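Local coordinates for death domain of pelle (Drosophila melanogaster, PDB 1D2Z), which is a serine/threonine kinase of the Toll pathway setting embryonic dorsoventral polarity, recruited to the plasma membrane through its death domain by that of Tube, at the interface of chains A and B. Residues are numbered along the deposited sequence; one frame, centred on the assembly and turned at random. Chains: chain A, Death domain of pelle; chain B, Death domain of TUBE.

The interface of chains A and B. Residues chain A 41-44, 69, 73, 75; chain B 142-143.
B:Pro143, in the C-terminal tail of Tube, sets the CB-CG edge of its pyrrolidine down on one face of the A:Tyr73 ring, the rest of the proline ring tilting up and away. A:Tyr73 ends helix 61-73 of the Pelle death domain, a six-helix bundle, and this is part of the death domain–death domain contact by which the two proteins bind. The proline's CB is 3.8 Å from the tyrosine ring centroid, displaced toward the phenol end, while CG reaches the hydroxyl OH of A:Tyr73 at 3.4 Å. With CG of A:Tyr73 anti to its carbonyl carbon (chi1 -50°), the ring spreads beneath both the pyrrolidine and the proline carbonyl. An alanine at A:Tyr73 would remove that aromatic floor and is likely to let the proline shift, weakening the grip on its carbonyl. That carbonyl O accepts a nearly straight hydrogen bond from NE2 of A:His75 at 2.8 Å. It lies in the imidazole plane, whereas the donor sits 17° off the carbonyl plane. CD2 of A:His75 rests against one face of A:Trp69 and CG1 of A:Val41 against the opposite face, both toward the rim, which should steady the indole. The indole N-H turns from the proline carbonyl to a water 3.2 Å from NE1 of A:Trp69; that water lies 3.1 Å from the carbonyl O of B:Gly142. On the pyrrolidine side away from A:Tyr73, CD2 of A:Leu43 meets CB of B:Pro143 at 3.9 Å; A:Tyr44, about perpendicular to the proline, brings CE1 to the CG edge.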
loop_
_atom_site.group_PDB
_atom_site.type_symbol
_atom_site.label_atom_id
_atom_site.label_comp_id
_atom_site.label_asym_id
_atom_site.label_seq_id
_atom_site.Cartn_x
_atom_site.Cartn_y
_atom_site.Cartn_z
ATOM N N VAL A 41 -11.165 11.020 0.968
ATOM C CA VAL A 41 -9.809 10.581 1.310
ATOM C C VAL A 41 -8.811 11.032 0.243
ATOM O O VAL A 41 -7.631 10.694 0.292
ATOM C CB VAL A 41 -9.725 9.043 1.494
ATOM C CG1 VAL A 41 -10.710 8.592 2.563
ATOM C CG2 VAL A 41 -9.993 8.336 0.181
ATOM N N LYS A 42 -9.311 11.775 -0.738
ATOM C CA LYS A 42 -8.496 12.311 -1.821
ATOM C C LYS A 42 -7.768 11.273 -2.670
ATOM O O LYS A 42 -6.566 11.398 -2.910
ATOM C CB LYS A 42 -7.494 13.340 -1.272
ATOM C CG LYS A 42 -8.140 14.510 -0.552
ATOM C CD LYS A 42 -7.096 15.479 -0.011
ATOM C CE LYS A 42 -7.755 16.606 0.782
ATOM N NZ LYS A 42 -6.757 17.551 1.371
ATOM N N LEU A 43 -8.484 10.243 -3.113
ATOM C CA LEU A 43 -7.881 9.230 -3.977
ATOM C C LEU A 43 -7.484 9.931 -5.276
ATOM O O LEU A 43 -8.121 10.914 -5.675
ATOM C CB LEU A 43 -8.873 8.101 -4.298
ATOM C CG LEU A 43 -9.224 7.084 -3.206
ATOM C CD1 LEU A 43 -10.016 5.927 -3.829
ATOM C CD2 LEU A 43 -7.954 6.549 -2.573
ATOM N N TYR A 44 -6.444 9.423 -5.927
ATOM C CA TYR A 44 -5.957 10.002 -7.172
ATOM C C TYR A 44 -6.828 9.610 -8.365
ATOM O O TYR A 44 -7.588 8.634 -8.300
ATOM C CB TYR A 44 -4.490 9.621 -7.396
ATOM C CG TYR A 44 -3.539 10.350 -6.469
ATOM C CD1 TYR A 44 -3.221 9.826 -5.213
ATOM C CD2 TYR A 44 -2.974 11.577 -6.835
ATOM C CE1 TYR A 44 -2.371 10.501 -4.345
ATOM C CE2 TYR A 44 -2.117 12.265 -5.966
ATOM C CZ TYR A 44 -1.823 11.720 -4.725
ATOM O OH TYR A 44 -0.991 12.392 -3.856
ATOM N N TRP A 69 -8.144 1.866 -0.896
ATOM C CA TRP A 69 -7.856 2.594 0.337
ATOM C C TRP A 69 -7.378 1.684 1.475
ATOM O O TRP A 69 -6.418 2.008 2.175
ATOM C CB TRP A 69 -9.091 3.399 0.746
ATOM C CG TRP A 69 -8.841 4.435 1.790
ATOM C CD1 TRP A 69 -7.960 5.488 1.720
ATOM C CD2 TRP A 69 -9.481 4.532 3.063
ATOM N NE1 TRP A 69 -8.015 6.228 2.875
ATOM C CE2 TRP A 69 -8.941 5.667 3.717
ATOM C CE3 TRP A 69 -10.461 3.771 3.720
ATOM C CZ2 TRP A 69 -9.351 6.057 4.993
ATOM C CZ3 TRP A 69 -10.866 4.161 4.991
ATOM C CH2 TRP A 69 -10.311 5.292 5.614
ATOM N N TYR A 73 -3.026 1.463 1.458
ATOM C CA TYR A 73 -2.691 2.280 2.626
ATOM C C TYR A 73 -2.771 1.588 3.976
ATOM O O TYR A 73 -2.510 2.205 5.007
ATOM C CB TYR A 73 -3.506 3.570 2.605
ATOM C CG TYR A 73 -3.418 4.263 1.264
ATOM C CD1 TYR A 73 -2.332 5.082 0.954
ATOM C CD2 TYR A 73 -4.385 4.054 0.285
ATOM C CE1 TYR A 73 -2.210 5.672 -0.292
ATOM C CE2 TYR A 73 -4.274 4.639 -0.975
ATOM C CZ TYR A 73 -3.181 5.451 -1.251
ATOM O OH TYR A 73 -3.066 6.055 -2.471
ATOM N N HIS A 75 -5.159 0.737 5.964
ATOM C CA HIS A 75 -6.006 1.387 6.961
ATOM C C HIS A 75 -6.794 0.378 7.790
ATOM O O HIS A 75 -7.083 -0.730 7.327
ATOM C CB HIS A 75 -6.939 2.408 6.309
ATOM C CG HIS A 75 -6.249 3.669 5.893
ATOM N ND1 HIS A 75 -5.487 4.417 6.764
ATOM C CD2 HIS A 75 -6.195 4.310 4.702
ATOM C CE1 HIS A 75 -4.997 5.467 6.128
ATOM N NE2 HIS A 75 -5.412 5.426 4.874
ATOM N N GLY B 142 -4.303 13.476 2.368
ATOM C CA GLY B 142 -4.250 12.458 1.340
ATOM C C GLY B 142 -4.776 11.100 1.769
ATOM O O GLY B 142 -5.126 10.895 2.934
ATOM N N PRO B 143 -4.789 10.132 0.840
ATOM C CA PRO B 143 -5.260 8.756 1.041
ATOM C C PRO B 143 -4.514 7.935 2.092
ATOM O O PRO B 143 -5.063 6.974 2.625
ATOM C CB PRO B 143 -5.153 8.154 -0.359
ATOM C CG PRO B 143 -4.005 8.928 -0.977
ATOM C CD PRO B 143 -4.301 10.328 -0.538
HETATM O O HOH W 1 -7.003 8.915 4.311
#